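Local coordinates for putative angiotensinogen (Lampetra fluviatilis, PDB 5INW), which binds heparin, which promotes its inhibition of thrombin, as a member of the serpin family, at residues 79-84 / 152-157; 88-93 / 326-331; 168-173 / 244-249; 111-116 / 410-415. The protein carries 1 engineered substitution. All coordinates share one frame; numbering follows the deposited sequence.

How the contacts relate
Contact 4 lies deepest, its centre about 7 Å from the centre of the chain; contact 1 lies farthest out, at about 15 Å, yet it too is buried. Contact 3 is only partly buried, with one face of its strands carrying charged side chains. Contacts 1 and 2 share helix 77-96, while contacts 3 and 4 reach the same large sheet through its neighbouring strands 238-251 and 405-417. The chemistry changes accordingly: apolar side chains between helices in contact 1, a ring against a peptide in contact 2, backbone hydrogen bonds in contact 3, paired hydroxyls in contact 4. Contacts 3 and 4 meet at Asn244, and Phe154 joins contact 1 to contact 4.

Contact 1 of 4, residues 79-84 / 152-157; sequences QRIASA and KYFARL
Arg80 O has up to two donors approaching it: Ala84 N gives the backbone bond, and Ser83 OG stands 2.6 Å from Arg80 O. Gln79 O likewise has two near it, Ser83 N and the same hydroxyl. All of this is on the side of helix 79-84 turned from its partner, and no hydrogen bond links the two segments; apolar packing holds them. Ile81 carries most of it. With CG1 anti to the backbone N (chi1 179°), its side chain divides: Ile81 CG1 comes to the edge of the Phe154 ring, near its plane, 4.0 Å from Phe154 CD1, while Ile81 CG2 rests on the backbone of the other helix, 3.7 Å from Tyr153 O. That carbonyl already accepts the helical bond from Leu157 N. One turn on, Leu157 brings its two methyls to Ala82, CD1 lying 4.1 Å from Ala82 CB and CD2 4.0 Å from Ala82 CA. Beyond the pair, Phe154 runs on to Ala114 and Ser115 of helix 110-122, and Ala82 and Leu157 also pack on Ala23 and Thr21 of the separate C-terminal peptide chain. The segment axes pass 9.3 Å apart at a crossing angle of -94°, a near-perpendicular packing of two helices through apolar side chains, among the helices of the serpin fold; helix 150-161 corresponds to helix D of that fold.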
loop_
_atom_site.group_PDB
_atom_site.type_symbol
_atom_site.label_atom_id
_atom_site.label_comp_id
_atom_site.label_asym_id
_atom_site.label_seq_id
_atom_site.Cartn_x
_atom_site.Cartn_y
_atom_site.Cartn_z
ATOM N N GLN A 79 6.013 -8.237 14.441
ATOM C CA GLN A 79 5.734 -9.247 13.413
ATOM C C GLN A 79 4.266 -9.703 13.352
ATOM O O GLN A 79 3.751 -9.876 12.259
ATOM C CB GLN A 79 6.660 -10.453 13.563
ATOM C CG GLN A 79 8.103 -10.084 13.229
ATOM C CD GLN A 79 9.131 -11.143 13.597
ATOM O OE1 GLN A 79 8.861 -12.042 14.382
ATOM N NE2 GLN A 79 10.335 -11.005 13.064
ATOM N N ARG A 80 3.602 -9.846 14.504
ATOM C CA ARG A 80 2.171 -10.191 14.569
ATOM C C ARG A 80 1.276 -9.138 13.952
ATOM O O ARG A 80 0.367 -9.464 13.187
ATOM C CB ARG A 80 1.700 -10.473 16.004
ATOM C CG ARG A 80 2.253 -11.790 16.599
ATOM C CD ARG A 80 1.590 -12.222 17.926
ATOM N NE ARG A 80 2.524 -12.892 18.841
ATOM C CZ ARG A 80 3.088 -12.372 19.947
ATOM N NH1 ARG A 80 2.850 -11.124 20.370
ATOM N NH2 ARG A 80 3.928 -13.126 20.666
ATOM N N ILE A 81 1.520 -7.883 14.293
ATOM C CA ILE A 81 0.750 -6.767 13.721
ATOM C C ILE A 81 1.068 -6.546 12.226
ATOM O O ILE A 81 0.177 -6.199 11.449
ATOM C CB ILE A 81 0.869 -5.477 14.573
ATOM C CG1 ILE A 81 0.079 -4.295 13.972
ATOM C CG2 ILE A 81 2.315 -5.078 14.753
ATOM C CD1 ILE A 81 -1.427 -4.518 13.842
ATOM N N ALA A 82 2.311 -6.799 11.822
ATOM C CA ALA A 82 2.693 -6.746 10.421
ATOM C C ALA A 82 1.912 -7.779 9.595
ATOM O O ALA A 82 1.478 -7.502 8.480
ATOM C CB ALA A 82 4.198 -6.953 10.276
ATOM N N SER A 83 1.703 -8.967 10.160
ATOM C CA SER A 83 0.937 -10.046 9.459
ATOM C C SER A 83 -0.555 -9.818 9.469
ATOM O O SER A 83 -1.221 -10.305 8.586
ATOM C CB SER A 83 1.211 -11.414 10.061
ATOM O OG SER A 83 1.185 -11.295 11.467
ATOM N N ALA A 84 -1.057 -9.094 10.473
ATOM C CA ALA A 84 -2.427 -8.637 10.491
ATOM C C ALA A 84 -2.656 -7.703 9.360
ATOM O O ALA A 84 -3.651 -7.819 8.663
ATOM C CB ALA A 84 -2.770 -7.932 11.799
ATOM N N LYS A 152 -1.758 -0.026 19.851
ATOM C CA LYS A 152 -0.512 0.498 20.448
ATOM C C LYS A 152 0.725 -0.049 19.723
ATOM O O LYS A 152 1.665 0.709 19.523
ATOM C CB LYS A 152 -0.373 0.281 21.967
ATOM C CG LYS A 152 0.973 0.817 22.498
ATOM C CD LYS A 152 1.122 0.986 24.016
ATOM C CE LYS A 152 2.558 1.370 24.382
ATOM N NZ LYS A 152 2.753 1.760 25.804
ATOM N N TYR A 153 0.719 -1.342 19.337
ATOM C CA TYR A 153 1.867 -1.972 18.669
ATOM C C TYR A 153 1.865 -1.680 17.147
ATOM O O TYR A 153 2.883 -1.889 16.491
ATOM C CB TYR A 153 1.950 -3.480 18.924
ATOM C CG TYR A 153 1.686 -3.935 20.363
ATOM C CD1 TYR A 153 2.669 -3.860 21.358
ATOM C CD2 TYR A 153 0.434 -4.483 20.717
ATOM C CE1 TYR A 153 2.391 -4.306 22.658
ATOM C CE2 TYR A 153 0.152 -4.925 22.008
ATOM C CZ TYR A 153 1.120 -4.836 22.982
ATOM O OH TYR A 153 0.787 -5.283 24.255
ATOM N N PHE A 154 0.761 -1.147 16.613
ATOM C CA PHE A 154 0.734 -0.544 15.273
ATOM C C PHE A 154 1.645 0.712 15.134
ATOM O O PHE A 154 2.341 0.880 14.142
ATOM C CB PHE A 154 -0.713 -0.187 14.888
ATOM C CG PHE A 154 -0.858 0.259 13.476
ATOM C CD1 PHE A 154 -0.676 -0.640 12.437
ATOM C CD2 PHE A 154 -1.125 1.590 13.168
ATOM C CE1 PHE A 154 -0.780 -0.238 11.114
ATOM C CE2 PHE A 154 -1.217 2.004 11.838
ATOM C CZ PHE A 154 -1.060 1.078 10.808
ATOM N N ALA A 155 1.640 1.599 16.121
ATOM C CA ALA A 155 2.534 2.746 16.135
ATOM C C ALA A 155 3.986 2.301 16.325
ATOM O O ALA A 155 4.898 2.962 15.813
ATOM C CB ALA A 155 2.126 3.763 17.213
ATOM N N ARG A 156 4.218 1.210 17.061
ATOM C CA ARG A 156 5.588 0.706 17.209
ATOM C C ARG A 156 6.150 0.205 15.890
ATOM O O ARG A 156 7.302 0.530 15.547
ATOM C CB ARG A 156 5.724 -0.398 18.258
ATOM C CG ARG A 156 7.200 -0.660 18.650
ATOM C CD ARG A 156 7.343 -1.212 20.052
ATOM N NE ARG A 156 6.361 -0.529 20.911
ATOM C CZ ARG A 156 5.924 -0.972 22.095
ATOM N NH1 ARG A 156 6.455 -2.058 22.668
ATOM N NH2 ARG A 156 4.990 -0.279 22.741
ATOM N N LEU A 157 5.347 -0.596 15.175
ATOM C CA LEU A 157 5.671 -1.050 13.805
ATOM C C LEU A 157 6.040 0.136 12.916
ATOM O O LEU A 157 7.116 0.155 12.367
ATOM C CB LEU A 157 4.492 -1.818 13.161
ATOM C CG LEU A 157 4.686 -2.352 11.720
ATOM C CD1 LEU A 157 5.779 -3.404 11.708
ATOM C CD2 LEU A 157 3.417 -2.906 11.070
#

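Contact 2 of 4, residues 88-93 / 326-331; sequences LGFRLY and VSQEQL
Ring-to-backbone packing dominates. Phe90 projects from helix 88-93 with CG anti to its carbonyl carbon (chi1 -70°), and lays one face of its ring over the chain just before helix 328-331: Ser327 N sits 3.8 Å above the ring centre, with Val326 C displaced toward the rim. The apolar contacts flank this. Val326 CB touches Phe90 CD1 at 3.8 Å, and its CG2 lies 4.1 Å from Tyr93 CD1, so the valine touches both rings; Leu331 CB approaches Phe90 CZ more loosely. Met27 of the C-terminal peptide chain packs on both rings too. Polar interactions hold the surroundings: Tyr93 OH bonds Glu323, Gln328 OE1 takes Asn86 ND2, and Val326 O accepts from Lys94 NZ. An alanine at Phe90 would remove the whole ring and would probably leave the Val326-Ser327 peptide and the flank of Val326 without their main packing partner. Ser327 turns its CB away from helix 88-93, leaving OG to accept from Gln330 N at 2.8 Å in a nearly straight bond (N-H...O 175°). That is a classic serine N-cap, here starting a helix whose lead-in lies under an aromatic ring of helix 77-96.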
loop_
_atom_site.group_PDB
_atom_site.type_symbol
_atom_site.label_atom_id
_atom_site.label_comp_id
_atom_site.label_asym_id
_atom_site.label_seq_id
_atom_site.Cartn_x
_atom_site.Cartn_y
_atom_site.Cartn_z
ATOM N N LEU A 88 -4.915 -8.128 6.088
ATOM C CA LEU A 88 -5.786 -7.115 5.511
ATOM C C LEU A 88 -5.443 -6.853 4.031
ATOM O O LEU A 88 -6.337 -6.781 3.215
ATOM C CB LEU A 88 -5.635 -5.792 6.267
ATOM C CG LEU A 88 -6.532 -4.642 5.818
ATOM C CD1 LEU A 88 -7.884 -4.824 6.476
ATOM C CD2 LEU A 88 -5.971 -3.291 6.189
ATOM N N GLY A 89 -4.153 -6.696 3.714
ATOM C CA GLY A 89 -3.710 -6.405 2.369
ATOM C C GLY A 89 -4.122 -7.490 1.404
ATOM O O GLY A 89 -4.680 -7.221 0.341
ATOM N N PHE A 90 -3.831 -8.739 1.783
ATOM C CA PHE A 90 -4.072 -9.885 0.902
ATOM C C PHE A 90 -5.592 -10.076 0.678
ATOM O O PHE A 90 -6.075 -10.188 -0.442
ATOM C CB PHE A 90 -3.415 -11.118 1.481
ATOM C CG PHE A 90 -1.905 -11.108 1.434
ATOM C CD1 PHE A 90 -1.197 -10.788 0.264
ATOM C CD2 PHE A 90 -1.158 -11.484 2.567
ATOM C CE1 PHE A 90 0.226 -10.826 0.237
ATOM C CE2 PHE A 90 0.244 -11.496 2.548
ATOM C CZ PHE A 90 0.939 -11.164 1.392
ATOM N N ARG A 91 -6.341 -10.025 1.760
ATOM C CA ARG A 91 -7.777 -10.018 1.663
ATOM C C ARG A 91 -8.247 -8.926 0.701
ATOM O O ARG A 91 -9.148 -9.150 -0.105
ATOM C CB ARG A 91 -8.419 -9.905 3.057
ATOM C CG ARG A 91 -8.566 -11.273 3.735
ATOM C CD ARG A 91 -8.453 -11.257 5.257
ATOM N NE ARG A 91 -9.194 -10.132 5.856
ATOM C CZ ARG A 91 -8.818 -9.411 6.927
ATOM N NH1 ARG A 91 -7.692 -9.679 7.608
ATOM N NH2 ARG A 91 -9.587 -8.390 7.320
ATOM N N LEU A 92 -7.615 -7.774 0.740
ATOM C CA LEU A 92 -8.026 -6.722 -0.143
ATOM C C LEU A 92 -7.639 -7.070 -1.552
ATOM O O LEU A 92 -8.407 -6.832 -2.480
ATOM C CB LEU A 92 -7.424 -5.391 0.288
ATOM C CG LEU A 92 -7.622 -4.205 -0.649
ATOM C CD1 LEU A 92 -9.104 -3.908 -0.750
ATOM C CD2 LEU A 92 -6.895 -2.973 -0.124
ATOM N N TYR A 93 -6.446 -7.624 -1.711
ATOM C CA TYR A 93 -5.964 -8.002 -3.034
ATOM C C TYR A 93 -6.995 -8.852 -3.719
ATOM O O TYR A 93 -7.312 -8.639 -4.888
ATOM C CB TYR A 93 -4.673 -8.798 -2.922
ATOM C CG TYR A 93 -3.855 -8.953 -4.201
ATOM C CD1 TYR A 93 -4.147 -9.929 -5.136
ATOM C CD2 TYR A 93 -2.721 -8.157 -4.436
ATOM C CE1 TYR A 93 -3.383 -10.072 -6.278
ATOM C CE2 TYR A 93 -1.925 -8.333 -5.546
ATOM C CZ TYR A 93 -2.267 -9.284 -6.477
ATOM O OH TYR A 93 -1.500 -9.424 -7.629
ATOM N N VAL A 326 -2.168 -15.887 -2.530
ATOM C CA VAL A 326 -1.478 -14.872 -1.735
ATOM C C VAL A 326 -2.067 -14.780 -0.342
ATOM O O VAL A 326 -3.246 -14.664 -0.154
ATOM C CB VAL A 326 -1.374 -13.464 -2.366
ATOM C CG1 VAL A 326 -0.501 -13.521 -3.606
ATOM C CG2 VAL A 326 -2.741 -12.837 -2.638
ATOM N N SER A 327 -1.196 -14.868 0.632
ATOM C CA SER A 327 -1.570 -14.883 2.008
ATOM C C SER A 327 -0.273 -14.717 2.760
ATOM O O SER A 327 0.851 -14.786 2.185
ATOM C CB SER A 327 -2.206 -16.207 2.404
ATOM O OG SER A 327 -1.215 -17.227 2.500
ATOM N N GLN A 328 -0.437 -14.479 4.048
ATOM C CA GLN A 328 0.676 -14.440 4.935
ATOM C C GLN A 328 1.422 -15.797 4.875
ATOM O O GLN A 328 2.649 -15.837 4.769
ATOM C CB GLN A 328 0.169 -14.095 6.323
ATOM C CG GLN A 328 1.226 -14.093 7.391
ATOM C CD GLN A 328 2.264 -13.027 7.168
ATOM O OE1 GLN A 328 1.987 -11.993 6.561
ATOM N NE2 GLN A 328 3.458 -13.249 7.701
ATOM N N GLU A 329 0.687 -16.900 4.900
ATOM C CA GLU A 329 1.333 -18.206 4.941
ATOM C C GLU A 329 2.101 -18.475 3.631
ATOM O O GLU A 329 3.241 -18.956 3.659
ATOM C CB GLU A 329 0.308 -19.283 5.320
ATOM C CG GLU A 329 0.847 -20.722 5.410
ATOM C CD GLU A 329 -0.226 -21.764 5.750
ATOM O OE1 GLU A 329 -1.371 -21.651 5.241
ATOM O OE2 GLU A 329 0.074 -22.717 6.518
ATOM N N GLN A 330 1.484 -18.118 2.507
ATOM C CA GLN A 330 2.131 -18.182 1.203
ATOM C C GLN A 330 3.411 -17.339 1.149
ATOM O O GLN A 330 4.442 -17.776 0.584
ATOM C CB GLN A 330 1.175 -17.738 0.072
ATOM C CG GLN A 330 1.700 -18.036 -1.335
ATOM C CD GLN A 330 2.196 -19.486 -1.481
ATOM O OE1 GLN A 330 1.479 -20.425 -1.158
ATOM N NE2 GLN A 330 3.427 -19.663 -1.939
ATOM N N LEU A 331 3.340 -16.125 1.703
ATOM C CA LEU A 331 4.519 -15.277 1.778
ATOM C C LEU A 331 5.631 -15.974 2.535
ATOM O O LEU A 331 6.772 -16.006 2.068
ATOM C CB LEU A 331 4.197 -13.924 2.422
ATOM C CG LEU A 331 5.386 -12.990 2.741
ATOM C CD1 LEU A 331 6.095 -12.630 1.448
ATOM C CD2 LEU A 331 4.925 -11.758 3.487
#

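Contact 3 of 4, residues 168-173 / 244-249; sequences FELMGK and NVIYFK
Two rings meet at one end of the paired strands: Phe168 CE1 lies at the edge of the Phe248 ring, in its plane, 3.7 Å from Phe248 CE1, and the ring planes stand 68° apart. On the other side of the sheet, the Glu169 carboxylate lies obliquely to the Tyr247 ring, the two planes 63° apart, with OE2 3.8 Å from Tyr247 CE2. An extended chain, CG anti to the backbone N, carries the carboxylate there; Tyr247 OH itself bonds Glu407. An alanine at Glu169 would take away this carboxylate, and with it would probably go its contact with Tyr247 CD2 and CE2 and a long, weak ion pair to Arg164. Leu170 lies on the same side of the sheet as Phe248, its CD1 3.7 Å from Phe248 CB, and Ile246 follows; Ile25 of the C-terminal peptide chain packs on both Leu170 and Ile246. The backbone does the holding. Met171 and Tyr247 exchange two bonds, Met171 N to Tyr247 O at 2.9 Å and Tyr247 N to Met171 O, each nearly along the C=O axis. Lys173 and Val245 repeat the exchange, and between the two pairs Gly172 faces Ile246 without a bond, their CA atoms 4.3 Å apart. Alternating hydrogen-bonded and non-hydrogen-bonded pairs make a regular antiparallel pairing of two neighbouring strands of the mixed central sheet A of the serpin fold.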
loop_
_atom_site.group_PDB
_atom_site.type_symbol
_atom_site.label_atom_id
_atom_site.label_comp_id
_atom_site.label_asym_id
_atom_site.label_seq_id
_atom_site.Cartn_x
_atom_site.Cartn_y
_atom_site.Cartn_z
ATOM N N PHE A 168 18.100 4.499 1.126
ATOM C CA PHE A 168 16.768 3.994 1.595
ATOM C C PHE A 168 15.956 5.088 2.260
ATOM O O PHE A 168 16.514 5.850 3.045
ATOM C CB PHE A 168 16.952 2.872 2.607
ATOM C CG PHE A 168 15.675 2.322 3.129
ATOM C CD1 PHE A 168 14.951 1.403 2.400
ATOM C CD2 PHE A 168 15.176 2.707 4.364
ATOM C CE1 PHE A 168 13.752 0.881 2.900
ATOM C CE2 PHE A 168 13.971 2.205 4.860
ATOM C CZ PHE A 168 13.267 1.308 4.125
ATOM N N GLU A 169 14.667 5.201 1.946
ATOM C CA GLU A 169 13.769 6.108 2.659
ATOM C C GLU A 169 12.426 5.494 2.677
ATOM O O GLU A 169 11.885 5.152 1.596
ATOM C CB GLU A 169 13.647 7.492 1.969
ATOM C CG GLU A 169 12.721 8.489 2.705
ATOM C CD GLU A 169 12.643 9.914 2.129
ATOM O OE1 GLU A 169 11.753 10.682 2.597
ATOM O OE2 GLU A 169 13.440 10.310 1.223
ATOM N N LEU A 170 11.870 5.361 3.880
ATOM C CA LEU A 170 10.452 5.061 4.065
ATOM C C LEU A 170 9.869 6.044 5.051
ATOM O O LEU A 170 10.333 6.138 6.176
ATOM C CB LEU A 170 10.242 3.617 4.516
ATOM C CG LEU A 170 8.738 3.261 4.545
ATOM C CD1 LEU A 170 8.068 3.183 3.194
ATOM C CD2 LEU A 170 8.467 1.973 5.292
ATOM N N MET A 171 8.846 6.772 4.638
ATOM C CA MET A 171 8.306 7.890 5.396
ATOM C C MET A 171 6.791 7.736 5.310
ATOM O O MET A 171 6.263 7.407 4.260
ATOM C CB MET A 171 8.807 9.197 4.736
ATOM C CG MET A 171 8.270 10.549 5.235
ATOM S SD MET A 171 6.714 10.930 4.373
ATOM C CE MET A 171 7.191 12.099 3.098
ATOM N N GLY A 172 6.112 7.998 6.415
ATOM C CA GLY A 172 4.675 7.902 6.525
ATOM C C GLY A 172 4.117 9.032 7.374
ATOM O O GLY A 172 4.678 9.373 8.429
ATOM N N LYS A 173 3.003 9.608 6.938
ATOM C CA LYS A 173 2.424 10.755 7.593
ATOM C C LYS A 173 0.928 10.575 7.593
ATOM O O LYS A 173 0.338 10.366 6.557
ATOM C CB LYS A 173 2.854 12.022 6.830
ATOM C CG LYS A 173 2.661 13.330 7.568
ATOM C CD LYS A 173 3.720 13.609 8.636
ATOM C CE LYS A 173 3.169 14.531 9.749
ATOM N NZ LYS A 173 2.297 13.830 10.759
ATOM N N ASN A 244 -3.683 9.414 4.964
ATOM C CA ASN A 244 -2.366 8.811 5.110
ATOM C C ASN A 244 -1.675 8.946 3.766
ATOM O O ASN A 244 -2.260 8.695 2.711
ATOM C CB ASN A 244 -2.410 7.314 5.458
ATOM C CG ASN A 244 -1.042 6.735 5.515
ATOM O OD1 ASN A 244 -0.473 6.338 4.500
ATOM N ND2 ASN A 244 -0.427 6.837 6.677
ATOM N N VAL A 245 -0.414 9.298 3.844
ATOM C CA VAL A 245 0.504 9.091 2.746
ATOM C C VAL A 245 1.705 8.278 3.214
ATOM O O VAL A 245 2.126 8.381 4.351
ATOM C CB VAL A 245 1.011 10.407 2.152
ATOM C CG1 VAL A 245 -0.172 11.263 1.834
ATOM C CG2 VAL A 245 1.934 11.122 3.120
ATOM N N ILE A 246 2.326 7.612 2.255
ATOM C CA ILE A 246 3.491 6.799 2.488
ATOM C C ILE A 246 4.337 6.837 1.238
ATOM O O ILE A 246 3.831 6.706 0.116
ATOM C CB ILE A 246 3.017 5.432 2.894
ATOM C CG1 ILE A 246 4.129 4.456 3.066
ATOM C CG2 ILE A 246 2.041 4.876 1.877
ATOM C CD1 ILE A 246 3.563 3.262 3.814
ATOM N N TYR A 247 5.624 7.063 1.453
ATOM C CA TYR A 247 6.602 7.244 0.411
ATOM C C TYR A 247 7.772 6.336 0.686
ATOM O O TYR A 247 8.319 6.396 1.788
ATOM C CB TYR A 247 7.116 8.673 0.417
ATOM C CG TYR A 247 8.254 8.903 -0.553
ATOM C CD1 TYR A 247 7.992 9.171 -1.858
ATOM C CD2 TYR A 247 9.605 8.812 -0.151
ATOM C CE1 TYR A 247 9.013 9.377 -2.756
ATOM C CE2 TYR A 247 10.650 8.992 -1.043
ATOM C CZ TYR A 247 10.341 9.281 -2.363
ATOM O OH TYR A 247 11.295 9.507 -3.354
ATOM N N PHE A 248 8.166 5.552 -0.326
ATOM C CA PHE A 248 9.331 4.676 -0.275
ATOM C C PHE A 248 10.285 4.969 -1.426
ATOM O O PHE A 248 9.842 5.088 -2.581
ATOM C CB PHE A 248 8.845 3.229 -0.386
ATOM C CG PHE A 248 9.909 2.234 -0.782
ATOM C CD1 PHE A 248 10.853 1.806 0.141
ATOM C CD2 PHE A 248 9.933 1.698 -2.053
ATOM C CE1 PHE A 248 11.825 0.901 -0.207
ATOM C CE2 PHE A 248 10.907 0.779 -2.416
ATOM C CZ PHE A 248 11.839 0.365 -1.486
ATOM N N LYS A 249 11.583 5.097 -1.137
ATOM C CA LYS A 249 12.577 5.145 -2.217
ATOM C C LYS A 249 13.799 4.358 -1.845
ATOM O O LYS A 249 14.566 4.770 -0.983
ATOM C CB LYS A 249 12.980 6.556 -2.601
ATOM C CG LYS A 249 13.869 6.619 -3.842
ATOM C CD LYS A 249 14.180 8.064 -4.179
ATOM C CE LYS A 249 15.243 8.154 -5.241
ATOM N NZ LYS A 249 15.760 9.542 -5.309
#

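Contact 4 of 4, residues 111-116 / 410-415; sequences LSIASA and AETVVG
Thr412 points its CB from the strand toward helix 111-116, and CB itself comes within 3.5 Å of Ser112 OG. From there the side chain splits. Thr412 OG1, anti to the carbonyl carbon (chi1 -50°), lies 2.6 Å from Ser112 OG, and the two hydroxyls are hydrogen-bonded. Thr412 OG1 also rests against the aliphatic flank of the helix, 3.8 Å from Ile113 CG1, and it bonds His395 ND1 on the next strand. The other branch, Thr412 CG2, anti to the backbone N, lies 3.6 Å from Ala116 CB. That methyl is shared: Val414 CG2 lies 3.8 Å from Ala116 CB, so the alanine, one turn after Ser112, receives two strand side chains of alternate residues. On the helix, Ser112 OG is placed by its own torsion, anti to the backbone N (chi1 -175°), and bonds Asn244 OD1 as well. The result is a buried polar run, His395, Thr412, Ser112 and Asn244, in which each hydroxyl has a polar neighbour on two sides; it is consistent with the shutter region of serpins. Along the helix, Leu111 O accepts from both Ser115 N and Ser115 OG. The helix segment runs nearly along the strand, 24° off parallel, with axes 7.7 Å apart. Strand 405-417, the cleaved reactive loop inserted into sheet A, lies between strands 238-251 and 389-401, while helix 110-122 lies over it, with helix 150-161 packed against Leu111 and Ser115.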
loop_
_atom_site.group_PDB
_atom_site.type_symbol
_atom_site.label_atom_id
_atom_site.label_comp_id
_atom_site.label_asym_id
_atom_site.label_seq_id
_atom_site.Cartn_x
_atom_site.Cartn_y
_atom_site.Cartn_z
ATOM N N LEU A 111 -0.302 -0.729 4.540
ATOM C CA LEU A 111 -0.032 0.194 5.668
ATOM C C LEU A 111 -0.796 1.506 5.610
ATOM O O LEU A 111 -1.260 1.999 6.647
ATOM C CB LEU A 111 1.447 0.565 5.748
ATOM C CG LEU A 111 2.401 -0.510 6.245
ATOM C CD1 LEU A 111 3.798 0.067 6.167
ATOM C CD2 LEU A 111 2.114 -0.963 7.666
ATOM N N SER A 112 -0.831 2.093 4.411
ATOM C CA SER A 112 -1.500 3.362 4.220
ATOM C C SER A 112 -2.974 3.191 4.530
ATOM O O SER A 112 -3.558 3.995 5.260
ATOM C CB SER A 112 -1.354 3.886 2.794
ATOM O OG SER A 112 -1.916 5.188 2.675
ATOM N N ILE A 113 -3.551 2.126 3.989
ATOM C CA ILE A 113 -4.946 1.904 4.187
ATOM C C ILE A 113 -5.253 1.548 5.648
ATOM O O ILE A 113 -6.255 1.998 6.212
ATOM C CB ILE A 113 -5.500 0.850 3.218
ATOM C CG1 ILE A 113 -5.344 1.341 1.784
ATOM C CG2 ILE A 113 -7.007 0.624 3.475
ATOM C CD1 ILE A 113 -5.678 0.296 0.720
ATOM N N ALA A 114 -4.393 0.744 6.268
ATOM C CA ALA A 114 -4.576 0.390 7.697
ATOM C C ALA A 114 -4.460 1.611 8.618
ATOM O O ALA A 114 -5.164 1.694 9.632
ATOM C CB ALA A 114 -3.598 -0.684 8.121
ATOM N N SER A 115 -3.558 2.535 8.265
ATOM C CA SER A 115 -3.410 3.731 9.041
ATOM C C SER A 115 -4.640 4.590 8.972
ATOM O O SER A 115 -5.080 5.115 10.003
ATOM C CB SER A 115 -2.235 4.535 8.574
ATOM O OG SER A 115 -1.106 3.768 8.761
ATOM N N ALA A 116 -5.172 4.773 7.776
ATOM C CA ALA A 116 -6.339 5.607 7.644
ATOM C C ALA A 116 -7.513 4.979 8.402
ATOM O O ALA A 116 -8.234 5.671 9.116
ATOM C CB ALA A 116 -6.669 5.867 6.187
ATOM N N ALA A 410 2.013 6.027 -1.957
ATOM C CA ALA A 410 0.584 5.760 -1.802
ATOM C C ALA A 410 -0.069 6.855 -0.993
ATOM O O ALA A 410 0.584 7.514 -0.218
ATOM C CB ALA A 410 0.346 4.416 -1.116
ATOM N N GLU A 411 -1.379 6.983 -1.145
ATOM C CA GLU A 411 -2.191 8.038 -0.527
ATOM C C GLU A 411 -3.565 7.447 -0.269
ATOM O O GLU A 411 -4.206 6.996 -1.218
ATOM C CB GLU A 411 -2.431 9.094 -1.562
ATOM C CG GLU A 411 -1.202 9.670 -2.245
ATOM C CD GLU A 411 -1.555 10.724 -3.279
ATOM O OE1 GLU A 411 -2.677 10.701 -3.858
ATOM O OE2 GLU A 411 -0.684 11.578 -3.527
ATOM N N THR A 412 -3.996 7.428 0.989
ATOM C CA THR A 412 -5.349 7.062 1.326
ATOM C C THR A 412 -6.046 8.272 1.918
ATOM O O THR A 412 -5.523 8.921 2.809
ATOM C CB THR A 412 -5.326 5.991 2.363
ATOM O OG1 THR A 412 -4.425 4.975 1.905
ATOM C CG2 THR A 412 -6.716 5.435 2.617
ATOM N N VAL A 413 -7.243 8.545 1.417
ATOM C CA VAL A 413 -8.058 9.657 1.827
ATOM C C VAL A 413 -9.421 9.119 2.282
ATOM O O VAL A 413 -10.047 8.368 1.558
ATOM C CB VAL A 413 -8.225 10.672 0.672
ATOM C CG1 VAL A 413 -9.107 11.838 1.088
ATOM C CG2 VAL A 413 -6.898 11.207 0.290
ATOM N N VAL A 414 -9.911 9.601 3.436
ATOM C CA VAL A 414 -11.212 9.221 3.983
ATOM C C VAL A 414 -12.015 10.475 4.191
ATOM O O VAL A 414 -11.511 11.429 4.745
ATOM C CB VAL A 414 -11.063 8.525 5.335
ATOM C CG1 VAL A 414 -12.410 7.987 5.806
ATOM C CG2 VAL A 414 -10.068 7.361 5.237
ATOM N N GLY A 415 -13.253 10.508 3.727
ATOM C CA GLY A 415 -14.066 11.718 3.888
ATOM C C GLY A 415 -15.191 11.355 4.798
ATOM O O GLY A 415 -15.860 10.343 4.555
#